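Beta-1,3-glucosyltransferase (Paecilomyces sp. J18, PDB 5JVV) is a carbohydrate-active enzyme with a beta-sandwich fold, consistent with the jelly roll of the GH16 family. Local coordinates at residues A[85-90]-A[183-188]; A[7-12]-A[292-297]; A[127-132]-A[221-226]; A[79-84]-A[239-244]. All coordinates share one frame; numbering follows the deposited sequence. Where two conformers were deposited one is given.

Interaction 1 of 4, residues A[85-90]-A[183-188]; sequences LVIADI and GGVYAM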
loop_
_atom_site.group_PDB
_atom_site.type_symbol
_atom_site.label_atom_id
_atom_site.label_comp_id
_atom_site.label_asym_id
_atom_site.label_seq_id
_atom_site.Cartn_x
_atom_site.Cartn_y
_atom_site.Cartn_z
ATOM N N LEU A 85 -0.065 2.366 17.161
ATOM C CA LEU A 85 -1.126 2.063 16.208
ATOM C C LEU A 85 -1.093 3.021 15.037
ATOM O O LEU A 85 -0.810 4.209 15.205
ATOM C CB LEU A 85 -2.501 2.194 16.857
ATOM C CG LEU A 85 -2.892 1.384 18.074
ATOM C CD1 LEU A 85 -4.353 1.685 18.378
ATOM C CD2 LEU A 85 -2.693 -0.096 17.808
ATOM N N VAL A 86 -1.401 2.505 13.853
ATOM C CA VAL A 86 -1.612 3.336 12.677
ATOM C C VAL A 86 -3.012 3.040 12.147
ATOM O O VAL A 86 -3.365 1.881 11.934
ATOM C CB VAL A 86 -0.575 3.041 11.591
ATOM C CG1 VAL A 86 -0.895 3.826 10.319
ATOM C CG2 VAL A 86 0.821 3.374 12.090
ATOM N N ILE A 87 -3.813 4.084 11.953
ATOM C CA ILE A 87 -5.172 3.925 11.446
ATOM C C ILE A 87 -5.326 4.749 10.184
ATOM O O ILE A 87 -5.205 5.971 10.225
ATOM C CB ILE A 87 -6.213 4.429 12.467
ATOM C CG1 ILE A 87 -5.980 3.774 13.834
ATOM C CG2 ILE A 87 -7.638 4.189 11.950
ATOM C CD1 ILE A 87 -6.533 2.375 13.946
ATOM N N ALA A 88 -5.576 4.090 9.058
ATOM C CA ALA A 88 -5.789 4.801 7.804
ATOM C C ALA A 88 -7.204 4.579 7.303
ATOM O O ALA A 88 -7.584 3.443 7.005
ATOM C CB ALA A 88 -4.793 4.345 6.763
ATOM N N ASP A 89 -7.989 5.656 7.222
ATOM C CA ASP A 89 -9.318 5.571 6.639
ATOM C C ASP A 89 -9.202 5.938 5.165
ATOM O O ASP A 89 -8.910 7.084 4.819
ATOM C CB ASP A 89 -10.304 6.478 7.399
ATOM C CG ASP A 89 -11.717 6.408 6.850
ATOM O OD1 ASP A 89 -11.885 6.310 5.622
ATOM O OD2 ASP A 89 -12.678 6.487 7.656
ATOM N N ILE A 90 -9.417 4.948 4.298
ATOM C CA ILE A 90 -9.183 5.093 2.866
ATOM C C ILE A 90 -10.495 4.846 2.123
ATOM O O ILE A 90 -11.089 3.774 2.242
ATOM C CB ILE A 90 -8.104 4.085 2.408
ATOM C CG1 ILE A 90 -6.805 4.323 3.186
ATOM C CG2 ILE A 90 -7.862 4.178 0.903
ATOM C CD1 ILE A 90 -5.826 3.159 3.140
ATOM N N GLY A 183 -14.383 1.558 0.321
ATOM C CA GLY A 183 -13.169 1.343 1.088
ATOM C C GLY A 183 -13.430 0.963 2.536
ATOM O O GLY A 183 -14.332 0.177 2.844
ATOM N N GLY A 184 -12.618 1.502 3.440
ATOM C CA GLY A 184 -12.744 1.184 4.846
ATOM C C GLY A 184 -11.515 1.643 5.591
ATOM O O GLY A 184 -10.852 2.583 5.152
ATOM N N VAL A 185 -11.226 1.002 6.716
ATOM C CA VAL A 185 -10.055 1.354 7.513
ATOM C C VAL A 185 -9.050 0.216 7.509
ATOM O O VAL A 185 -9.427 -0.940 7.701
ATOM C CB VAL A 185 -10.446 1.661 8.975
ATOM C CG1 VAL A 185 -9.203 1.704 9.867
ATOM C CG2 VAL A 185 -11.233 2.966 9.049
ATOM N N TYR A 186 -7.781 0.541 7.255
ATOM C CA TYR A 186 -6.680 -0.372 7.525
ATOM C C TYR A 186 -5.994 0.064 8.813
ATOM O O TYR A 186 -5.668 1.247 8.986
ATOM C CB TYR A 186 -5.691 -0.410 6.356
ATOM C CG TYR A 186 -5.998 -1.527 5.385
ATOM C CD1 TYR A 186 -5.460 -2.793 5.576
ATOM C CD2 TYR A 186 -6.838 -1.328 4.293
ATOM C CE1 TYR A 186 -5.732 -3.824 4.712
ATOM C CE2 TYR A 186 -7.120 -2.360 3.414
ATOM C CZ TYR A 186 -6.562 -3.611 3.636
ATOM O OH TYR A 186 -6.817 -4.674 2.795
ATOM N N ALA A 187 -5.786 -0.891 9.709
ATOM C CA ALA A 187 -5.182 -0.616 11.003
ATOM C C ALA A 187 -3.975 -1.509 11.222
ATOM O O ALA A 187 -3.997 -2.693 10.880
ATOM C CB ALA A 187 -6.193 -0.829 12.123
ATOM N N MET A 188 -2.925 -0.939 11.805
ATOM C CA MET A 188 -1.756 -1.717 12.202
ATOM C C MET A 188 -1.469 -1.514 13.679
ATOM O O MET A 188 -1.409 -0.376 14.146
ATOM C CB MET A 188 -0.525 -1.290 11.401
ATOM C CG MET A 188 0.742 -1.974 11.908
ATOM S SD MET A 188 2.217 -1.692 10.909
ATOM C CE MET A 188 2.368 0.087 10.991
#
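Six main-chain hydrogen bonds join 85-90 to 183-188, two for each of the hydrogen-bonded pairs Val86-Met188, Ala88-Tyr186 and Ile90-Gly184. The straightest runs from Ala88 N to Tyr186 O, 2.8 Å long with 176° at the hydrogen. In the intervening non-hydrogen-bonded pair of Ile87 and Ala187 the strands close up further, and Ala187 CA makes a C-H...O contact of 3.2 Å with Val86 O.

Side chains add grip on both faces. Ile87 divides its branches: CD1 touches Ala187 CB at 3.7 Å, while CG2, anti to the backbone N, meets Val185 CG1 at 3.6 Å. Val185 CG2 in turn lies across Asp89 CB at 4.0 Å, almost at a right angle. On the other face Val86 and Met188 run side by side; the methionine extends through its first two torsions and bends at the third (chi3 60°), which brings its CE to 3.8 Å from Val86 CG2.

Farther out, OD1 of the buried Asp89 carboxylate forms a salt bridge with Arg202 and accepts a bond from Asn292 ND2. Strand 289-297 pairs with the far edge of 84-90, and strand 195-201 follows 184-190, its Phe200 touching Val185 and Ala187. The antiparallel pair thus lies within one sheet of the beta sandwich, and its Ile90, Tyr186 and Met188 face packs in the interior on strand 116-121 of the other.

Interaction 2 of 4, residues A[7-12]-A[292-297]; sequences DSLSGK and NYLKTY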
loop_
_atom_site.group_PDB
_atom_site.type_symbol
_atom_site.label_atom_id
_atom_site.label_comp_id
_atom_site.label_asym_id
_atom_site.label_seq_id
_atom_site.Cartn_x
_atom_site.Cartn_y
_atom_site.Cartn_z
ATOM N N ASP A 7 -0.456 11.774 15.919
ATOM C CA ASP A 7 -0.776 12.648 14.793
ATOM C C ASP A 7 -2.178 12.377 14.261
ATOM O O ASP A 7 -2.598 11.222 14.152
ATOM C CB ASP A 7 0.226 12.445 13.649
ATOM C CG ASP A 7 1.635 12.862 14.019
ATOM O OD1 ASP A 7 1.894 13.086 15.218
ATOM O OD2 ASP A 7 2.488 12.953 13.109
ATOM N N SER A 8 -2.889 13.445 13.907
ATOM C CA SER A 8 -4.147 13.319 13.191
ATOM C C SER A 8 -4.028 14.104 11.890
ATOM O O SER A 8 -3.946 15.336 11.906
ATOM C CB SER A 8 -5.304 13.863 14.030
ATOM O OG SER A 8 -6.499 13.805 13.286
ATOM N N LEU A 9 -4.026 13.394 10.768
ATOM C CA LEU A 9 -3.698 14.003 9.479
ATOM C C LEU A 9 -4.820 13.861 8.459
ATOM O O LEU A 9 -5.227 12.755 8.126
ATOM C CB LEU A 9 -2.427 13.361 8.927
ATOM C CG LEU A 9 -1.191 13.489 9.813
ATOM C CD1 LEU A 9 -0.032 12.716 9.212
ATOM C CD2 LEU A 9 -0.837 14.955 9.986
ATOM N N SER A 10 -5.324 14.987 7.964
ATOM C CA SER A 10 -6.279 14.978 6.857
ATOM C C SER A 10 -6.068 16.225 6.015
ATOM O O SER A 10 -5.464 17.194 6.481
ATOM C CB SER A 10 -7.728 14.898 7.354
ATOM O OG SER A 10 -8.135 16.122 7.934
ATOM N N GLY A 11 -6.557 16.193 4.780
ATOM C CA GLY A 11 -6.521 17.354 3.907
ATOM C C GLY A 11 -5.133 17.921 3.699
ATOM O O GLY A 11 -4.166 17.176 3.525
ATOM N N LYS A 12 -5.029 19.247 3.728
ATOM C CA LYS A 12 -3.743 19.909 3.507
ATOM C C LYS A 12 -2.704 19.497 4.543
ATOM O O LYS A 12 -1.521 19.364 4.220
ATOM C CB LYS A 12 -3.914 21.429 3.527
ATOM C CG LYS A 12 -4.999 21.922 2.598
ATOM C CD LYS A 12 -5.219 23.425 2.722
ATOM C CE LYS A 12 -4.095 24.215 2.068
ATOM N NZ LYS A 12 -4.600 25.483 1.454
ATOM N N ASN A 292 -9.232 9.507 3.483
ATOM C CA ASN A 292 -9.983 10.358 4.408
ATOM C C ASN A 292 -9.109 10.896 5.530
ATOM O O ASN A 292 -9.091 12.103 5.795
ATOM C CB ASN A 292 -11.167 9.598 5.004
ATOM C CG ASN A 292 -12.351 9.571 4.079
ATOM O OD1 ASN A 292 -12.625 10.547 3.373
ATOM N ND2 ASN A 292 -13.068 8.456 4.070
ATOM N N TYR A 293 -8.399 10.004 6.209
ATOM C CA TYR A 293 -7.473 10.454 7.241
ATOM C C TYR A 293 -6.431 9.423 7.576
ATOM O O TYR A 293 -6.583 8.239 7.265
ATOM C CB TYR A 293 -8.208 10.861 8.524
ATOM C CG TYR A 293 -8.925 9.752 9.276
ATOM C CD1 TYR A 293 -8.231 8.855 10.096
ATOM C CD2 TYR A 293 -10.309 9.635 9.205
ATOM C CE1 TYR A 293 -8.907 7.863 10.808
ATOM C CE2 TYR A 293 -10.986 8.655 9.914
ATOM C CZ TYR A 293 -10.284 7.772 10.708
ATOM O OH TYR A 293 -10.965 6.797 11.411
ATOM N N LEU A 294 -5.369 9.896 8.219
ATOM C CA LEU A 294 -4.345 9.024 8.774
ATOM C C LEU A 294 -4.124 9.444 10.220
ATOM O O LEU A 294 -3.780 10.600 10.491
ATOM C CB LEU A 294 -3.046 9.136 7.971
ATOM C CG LEU A 294 -1.832 8.379 8.514
ATOM C CD1 LEU A 294 -2.140 6.898 8.631
ATOM C CD2 LEU A 294 -0.619 8.615 7.620
ATOM N N LYS A 295 -4.350 8.524 11.148
ATOM C CA LYS A 295 -4.145 8.812 12.566
ATOM C C LYS A 295 -3.163 7.824 13.178
ATOM O O LYS A 295 -3.229 6.621 12.906
ATOM C CB LYS A 295 -5.481 8.813 13.322
ATOM C CG LYS A 295 -6.382 9.962 12.876
ATOM C CD LYS A 295 -7.776 9.941 13.487
ATOM C CE LYS A 295 -8.612 11.044 12.846
ATOM N NZ LYS A 295 -9.981 11.148 13.416
ATOM N N THR A 296 -2.233 8.329 13.989
ATOM C CA THR A 296 -1.266 7.468 14.661
ATOM C C THR A 296 -1.422 7.601 16.170
ATOM O O THR A 296 -1.853 8.650 16.669
ATOM C CB THR A 296 0.171 7.817 14.255
ATOM O OG1 THR A 296 0.435 9.181 14.603
ATOM C CG2 THR A 296 0.366 7.640 12.759
ATOM N N TYR A 297 -1.093 6.533 16.891
ATOM C CA TYR A 297 -1.248 6.497 18.341
ATOM C C TYR A 297 -0.021 5.852 18.963
ATOM O O TYR A 297 0.641 5.017 18.341
ATOM C CB TYR A 297 -2.484 5.679 18.741
ATOM C CG TYR A 297 -3.795 6.205 18.213
ATOM C CD1 TYR A 297 -4.639 6.957 19.024
ATOM C CD2 TYR A 297 -4.203 5.931 16.914
ATOM C CE1 TYR A 297 -5.840 7.435 18.544
ATOM C CE2 TYR A 297 -5.399 6.406 16.426
ATOM C CZ TYR A 297 -6.214 7.153 17.246
ATOM O OH TYR A 297 -7.410 7.621 16.751
HETATM O O HOH W 1 -7.877 13.866 4.204
#
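Close packing between 7-12 and 292-297 is concentrated where strand 7-9 runs antiparallel to the last strand of the chain. Leu9 and Leu294 bond in both directions, Leu9 N to Leu294 O at 2.8 Å and Leu294 N to Leu9 O at 2.9 Å. At Asp7 a side chain completes the pairing: Thr296 N donates to Asp7 O at 2.9 Å, whereas Asp7 N is met by Thr296 OG1 at 3.0 Å. That bond is bent (147° at the hydrogen), and OG1 reaches it from the crowded position between the backbone N and the carbonyl carbon (chi1 60°). On the face of the two leucines, Phe14 of helix 11-16 packs against both.

The other face is looser. Ser8 OG touches Lys295 CE at 3.5 Å, and the extended lysine chain lays the same CE over a rim of the Tyr293 ring before its NZ reaches a salt bridge with Asp212. Near Gly11 a water takes over from direct pairing: it accepts from Gly11 N at 2.7 Å and lies 2.7 Å from Asn292 O. Asn292 and Tyr293 together face Asp89, a classic beta bulge, in a sheet where the N- and C-terminal strands pair as neighbours.

Interaction 3 of 4, residues A[127-132]-A[221-226]; sequences SQNTMV and TPMGNF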
loop_
_atom_site.group_PDB
_atom_site.type_symbol
_atom_site.label_atom_id
_atom_site.label_comp_id
_atom_site.label_asym_id
_atom_site.label_seq_id
_atom_site.Cartn_x
_atom_site.Cartn_y
_atom_site.Cartn_z
ATOM N N SER A 127 -7.554 -8.921 -6.753
ATOM C CA SER A 127 -8.820 -8.570 -6.114
ATOM C C SER A 127 -8.799 -8.674 -4.590
ATOM O O SER A 127 -9.701 -8.148 -3.924
ATOM C CB SER A 127 -9.954 -9.430 -6.672
ATOM O OG SER A 127 -9.668 -10.801 -6.495
ATOM N N GLN A 128 -7.802 -9.361 -4.046
ATOM C CA GLN A 128 -7.683 -9.499 -2.594
ATOM C C GLN A 128 -6.327 -8.961 -2.158
ATOM O O GLN A 128 -5.337 -9.154 -2.857
ATOM C CB GLN A 128 -7.860 -10.968 -2.173
ATOM C CG GLN A 128 -9.263 -11.523 -2.451
ATOM C CD GLN A 128 -9.398 -13.018 -2.185
ATOM O OE1 GLN A 128 -9.887 -13.766 -3.034
ATOM N NE2 GLN A 128 -8.987 -13.455 -1.000
ATOM N N ASN A 129 -6.272 -8.289 -1.013
ATOM C CA ASN A 129 -5.018 -7.680 -0.562
ATOM C C ASN A 129 -3.935 -8.706 -0.274
ATOM O O ASN A 129 -4.229 -9.831 0.127
ATOM C CB ASN A 129 -5.264 -6.849 0.701
ATOM C CG ASN A 129 -4.060 -6.000 1.098
ATOM O OD1 ASN A 129 -3.285 -5.557 0.240
ATOM N ND2 ASN A 129 -3.901 -5.767 2.395
ATOM N N THR A 130 -2.685 -8.318 -0.504
ATOM C CA THR A 130 -1.572 -9.132 -0.022
ATOM C C THR A 130 -0.739 -8.324 0.947
ATOM O O THR A 130 -0.139 -7.307 0.616
ATOM C CB THR A 130 -0.687 -9.743 -1.138
ATOM O OG1 THR A 130 -0.256 -8.720 -2.043
ATOM C CG2 THR A 130 -1.451 -10.808 -1.904
ATOM N N MET A 131 -0.750 -8.785 2.192
ATOM C CA MET A 131 0.048 -8.179 3.252
ATOM C C MET A 131 1.370 -8.919 3.274
ATOM O O MET A 131 1.389 -10.151 3.238
ATOM C CB MET A 131 -0.656 -8.343 4.603
ATOM C CG MET A 131 -1.997 -7.593 4.672
ATOM S SD MET A 131 -3.047 -8.163 6.015
ATOM C CE MET A 131 -3.604 -9.720 5.313
ATOM N N VAL A 132 2.478 -8.183 3.318
ATOM C CA VAL A 132 3.801 -8.811 3.250
ATOM C C VAL A 132 4.745 -8.164 4.254
ATOM O O VAL A 132 4.773 -6.939 4.374
ATOM C CB VAL A 132 4.447 -8.633 1.851
ATOM C CG1 VAL A 132 5.714 -9.488 1.729
ATOM C CG2 VAL A 132 3.475 -8.987 0.738
ATOM N N THR A 221 -10.426 -10.454 15.396
ATOM C CA THR A 221 -9.305 -11.219 14.852
ATOM C C THR A 221 -8.600 -10.423 13.758
ATOM O O THR A 221 -9.262 -9.859 12.889
ATOM C CB THR A 221 -9.808 -12.550 14.272
ATOM O OG1 THR A 221 -10.531 -13.264 15.284
ATOM C CG2 THR A 221 -8.641 -13.403 13.782
ATOM N N PRO A 222 -7.254 -10.357 13.806
ATOM C CA PRO A 222 -6.516 -9.634 12.760
ATOM C C PRO A 222 -6.722 -10.273 11.400
ATOM O O PRO A 222 -6.976 -11.481 11.336
ATOM C CB PRO A 222 -5.049 -9.839 13.157
ATOM C CG PRO A 222 -5.076 -10.126 14.609
ATOM C CD PRO A 222 -6.361 -10.873 14.860
ATOM N N MET A 223 -6.580 -9.502 10.326
ATOM C CA MET A 223 -6.581 -10.108 9.003
ATOM C C MET A 223 -5.217 -10.717 8.704
ATOM O O MET A 223 -5.131 -11.779 8.098
ATOM C CB MET A 223 -6.980 -9.102 7.921
ATOM C CG MET A 223 -7.264 -9.755 6.576
ATOM S SD MET A 223 -8.057 -8.641 5.403
ATOM C CE MET A 223 -6.707 -7.541 4.961
ATOM N N GLY A 224 -4.156 -10.045 9.147
ATOM C CA GLY A 224 -2.808 -10.583 9.066
ATOM C C GLY A 224 -2.158 -10.527 10.439
ATOM O O GLY A 224 -2.066 -9.456 11.043
ATOM N N ASN A 225 -1.727 -11.674 10.950
ATOM C CA ASN A 225 -1.137 -11.734 12.287
ATOM C C ASN A 225 0.333 -12.118 12.179
ATOM O O ASN A 225 0.673 -13.309 12.121
ATOM C CB ASN A 225 -1.909 -12.723 13.168
ATOM C CG ASN A 225 -1.570 -12.592 14.649
ATOM O OD1 ASN A 225 -0.515 -12.070 15.019
ATOM N ND2 ASN A 225 -2.463 -13.091 15.506
ATOM N N PHE A 226 1.203 -11.112 12.127
ATOM C CA PHE A 226 2.628 -11.369 11.939
ATOM C C PHE A 226 3.302 -11.556 13.290
ATOM O O PHE A 226 3.768 -10.606 13.931
ATOM C CB PHE A 226 3.289 -10.282 11.087
ATOM C CG PHE A 226 2.746 -10.211 9.681
ATOM C CD1 PHE A 226 3.376 -10.882 8.643
ATOM C CD2 PHE A 226 1.584 -9.495 9.413
ATOM C CE1 PHE A 226 2.872 -10.828 7.342
ATOM C CE2 PHE A 226 1.062 -9.431 8.128
ATOM C CZ PHE A 226 1.711 -10.104 7.083
#
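The side-chain amide of Asn129 is gripped by two hydrogen bonds: ND2 donates to Ile119 O, and OD1 accepts from Glu121 N. With both ends fastened to strand 116-121, the rotation of the group is fixed. Its nitrogen also borders Met223 CE, 4.2 Å away, but no hydrogen bond links 127-132 with 221-226.

What joins them is largely methionine. Met131 and Met223 cross obliquely, each bent at its last torsion (chi3 -75° and 73°), so that Met131 CE and Met223 CE meet at 3.8 Å. Met131 CE lies equally close to the Met223 carbonyl, 3.8 Å from its O, and the sulphur SD sits 3.8 Å from Gly224 N, where Gly224 has no side chain. Nearer the backbone, Met131 CB meets the edge of the Phe226 ring at CZ, 3.9 Å away, and Met131 O approaches the same edge in the ring plane.

Met223 and Gly224 form a classic beta bulge facing Leu197. The short strand segments run nearly parallel, their axes 8.8 Å apart, and the contact joins the two sheets of the beta sandwich: strand 130-134 lies between 116-121 and 165-168, while 224-226 pairs with 195-201, and Val167 touches both Met131 and Phe226.

Interaction 4 of 4, residues A[79-84]-A[239-244]; sequences DKIDHG and QKLVFD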
loop_
_atom_site.group_PDB
_atom_site.type_symbol
_atom_site.label_atom_id
_atom_site.label_comp_id
_atom_site.label_asym_id
_atom_site.label_seq_id
_atom_site.Cartn_x
_atom_site.Cartn_y
_atom_site.Cartn_z
ATOM N N ASP A 79 7.640 12.513 9.465
ATOM C CA ASP A 79 7.841 11.956 10.800
ATOM C C ASP A 79 7.730 10.436 10.745
ATOM O O ASP A 79 6.921 9.882 9.997
ATOM C CB ASP A 79 6.831 12.532 11.793
ATOM C CG ASP A 79 7.047 14.016 12.051
ATOM O OD1 ASP A 79 8.186 14.500 11.861
ATOM O OD2 ASP A 79 6.078 14.698 12.451
ATOM N N LYS A 80 8.543 9.757 11.540
ATOM C CA LYS A 80 8.534 8.305 11.533
ATOM C C LYS A 80 7.675 7.729 12.655
ATOM O O LYS A 80 7.426 8.381 13.668
ATOM C CB LYS A 80 9.961 7.770 11.639
ATOM C CG LYS A 80 10.851 8.177 10.476
ATOM C CD LYS A 80 12.271 7.664 10.686
ATOM C CE LYS A 80 13.136 7.887 9.446
ATOM N NZ LYS A 80 14.543 7.439 9.686
ATOM N N ILE A 81 7.218 6.497 12.460
ATOM C CA ILE A 81 6.441 5.793 13.465
ATOM C C ILE A 81 7.309 4.729 14.134
ATOM O O ILE A 81 8.139 4.090 13.487
ATOM C CB ILE A 81 5.194 5.135 12.843
ATOM C CG1 ILE A 81 5.595 4.250 11.663
ATOM C CG2 ILE A 81 4.194 6.203 12.386
ATOM C CD1 ILE A 81 4.640 3.100 11.401
ATOM N N ASP A 82 7.128 4.541 15.437
ATOM C CA ASP A 82 7.902 3.534 16.156
ATOM C C ASP A 82 7.014 2.834 17.165
ATOM O O ASP A 82 6.768 3.354 18.260
ATOM C CB ASP A 82 9.105 4.166 16.849
ATOM C CG ASP A 82 10.066 3.131 17.411
ATOM O OD1 ASP A 82 9.906 1.927 17.101
ATOM O OD2 ASP A 82 10.997 3.528 18.144
ATOM N N HIS A 83 6.550 1.643 16.786
ATOM C CA HIS A 83 5.511 0.914 17.518
ATOM C C HIS A 83 4.217 1.731 17.574
ATOM O O HIS A 83 4.124 2.799 16.967
ATOM C CB HIS A 83 5.978 0.518 18.923
ATOM C CG HIS A 83 7.115 -0.463 18.933
ATOM N ND1 HIS A 83 8.233 -0.325 18.139
ATOM C CD2 HIS A 83 7.305 -1.589 19.660
ATOM C CE1 HIS A 83 9.060 -1.333 18.368
ATOM N NE2 HIS A 83 8.521 -2.114 19.283
ATOM N N GLY A 84 3.211 1.217 18.272
ATOM C CA GLY A 84 1.952 1.928 18.430
ATOM C C GLY A 84 0.887 1.479 17.446
ATOM O O GLY A 84 0.923 0.350 16.946
ATOM N N GLN A 239 9.871 3.819 11.221
ATOM C CA GLN A 239 9.555 3.660 9.800
ATOM C C GLN A 239 8.875 4.899 9.258
ATOM O O GLN A 239 8.114 5.542 9.967
ATOM C CB GLN A 239 8.575 2.492 9.606
ATOM C CG GLN A 239 9.096 1.135 10.061
ATOM C CD GLN A 239 10.086 0.551 9.088
ATOM O OE1 GLN A 239 9.719 0.119 7.994
ATOM N NE2 GLN A 239 11.366 0.542 9.472
ATOM N N LYS A 240 9.127 5.210 7.996
ATOM C CA LYS A 240 8.312 6.186 7.282
ATOM C C LYS A 240 7.117 5.462 6.684
ATOM O O LYS A 240 7.263 4.339 6.195
ATOM C CB LYS A 240 9.115 6.814 6.150
ATOM C CG LYS A 240 10.251 7.699 6.615
ATOM C CD LYS A 240 11.019 8.250 5.429
ATOM C CE LYS A 240 11.673 7.133 4.628
ATOM N NZ LYS A 240 12.790 7.641 3.765
ATOM N N LEU A 241 5.953 6.105 6.718
ATOM C CA LEU A 241 4.768 5.600 6.024
ATOM C C LEU A 241 4.787 6.072 4.576
ATOM O O LEU A 241 5.129 7.226 4.296
ATOM C CB LEU A 241 3.497 6.098 6.710
ATOM C CG LEU A 241 3.315 5.659 8.165
ATOM C CD1 LEU A 241 2.092 6.314 8.803
ATOM C CD2 LEU A 241 3.198 4.155 8.230
ATOM N N VAL A 242 4.411 5.187 3.656
ATOM C CA VAL A 242 4.491 5.490 2.229
ATOM C C VAL A 242 3.205 5.103 1.516
ATOM O O VAL A 242 2.675 4.010 1.722
ATOM C CB VAL A 242 5.657 4.728 1.548
ATOM C CG1 VAL A 242 5.792 5.148 0.080
ATOM C CG2 VAL A 242 6.976 4.958 2.292
ATOM N N PHE A 243 2.698 6.017 0.692
ATOM C CA PHE A 243 1.631 5.701 -0.245
ATOM C C PHE A 243 2.208 5.927 -1.625
ATOM O O PHE A 243 2.780 6.984 -1.893
ATOM C CB PHE A 243 0.416 6.632 -0.095
ATOM C CG PHE A 243 -0.425 6.387 1.130
ATOM C CD1 PHE A 243 -1.497 5.495 1.096
ATOM C CD2 PHE A 243 -0.167 7.071 2.317
ATOM C CE1 PHE A 243 -2.283 5.281 2.226
ATOM C CE2 PHE A 243 -0.949 6.864 3.446
ATOM C CZ PHE A 243 -2.007 5.963 3.401
ATOM N N ASP A 244 2.058 4.955 -2.516
ATOM C CA ASP A 244 2.478 5.183 -3.887
ATOM C C ASP A 244 1.636 4.373 -4.852
ATOM O O ASP A 244 0.892 3.476 -4.440
ATOM C CB ASP A 244 3.985 4.899 -4.065
ATOM C CG ASP A 244 4.314 3.420 -4.071
ATOM O OD1 ASP A 244 5.137 2.980 -3.234
ATOM O OD2 ASP A 244 3.774 2.689 -4.929
#
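Two backbone hydrogen bonds make the single antiparallel bridge between Ile81 and Gln239. Ile81 N donates to Gln239 O at 2.8 Å and Gln239 N returns the bond to Ile81 O at 2.9 Å, both lying in the plane of the accepting carbonyl. The Gln239 side chain turns away after a bend at its second torsion (chi2 -76°); its NE2 bonds to Lys237 O and its OE1 to Thr106 OG1, so the amide is held at both ends.

Apolar contact centres on Ile81. Its CG1 takes the crowded place between the backbone N and the carbonyl carbon (chi1 54°) and lies 4.0 Å from Gln239 CB. Ile81 CD1 then touches Leu241 CD2 at 3.6 Å, the two side chains crossing at about a right angle. Thr296, Met188 and Trp190 also touch Ile81, which lies in the core of the sandwich. The segment 79-84 is the link by which the chain leaves strand 70-77 of one sheet and enters 84-90 of the other, and the bridge pins it beside strand 240-247.

Charged groups occupy the outer side. Lys80 and Lys240 run side by side, Lys80 CG 3.9 Å from Lys240 CG, while Lys80 NZ and Lys240 NZ stay 6.2 Å apart; Lys80 NZ forms a salt bridge with Asp109, which probably eases the repulsion. Within the link, His83 ND1 donates to Asp82 OD1 at 3.0 Å from above the carboxylate plane, in a bent bond (138° at the hydrogen). His83 NE2 bonds to Asp192, and the imidazole stacks on Trp190.

How the interactions relate
From the N terminus, interaction 2 closes the widest loop: 7-12 pairs with 292-297 and so encloses the other three contacts. Next, the link 79-84 meets 239-244 in interaction 4, whose loop encloses interactions 1 and 3. Those two cross, because 127-132 lies between 85-90 and 183-188 whereas 221-226 follows both. Interactions 1 and 2 are adjacent in the antiparallel sheet, sharing the pairing of strands 84-90 and 289-297. Interaction 3 joins this sheet to the mixed one, while interaction 4 fastens the loop leading between them onto strand 240-247. Both border interaction 1: Tyr186 adjoins Asn129 and Met223, while Met188 meets Ile81. Interactions 2 and 3 remain about 22 Å apart between centres.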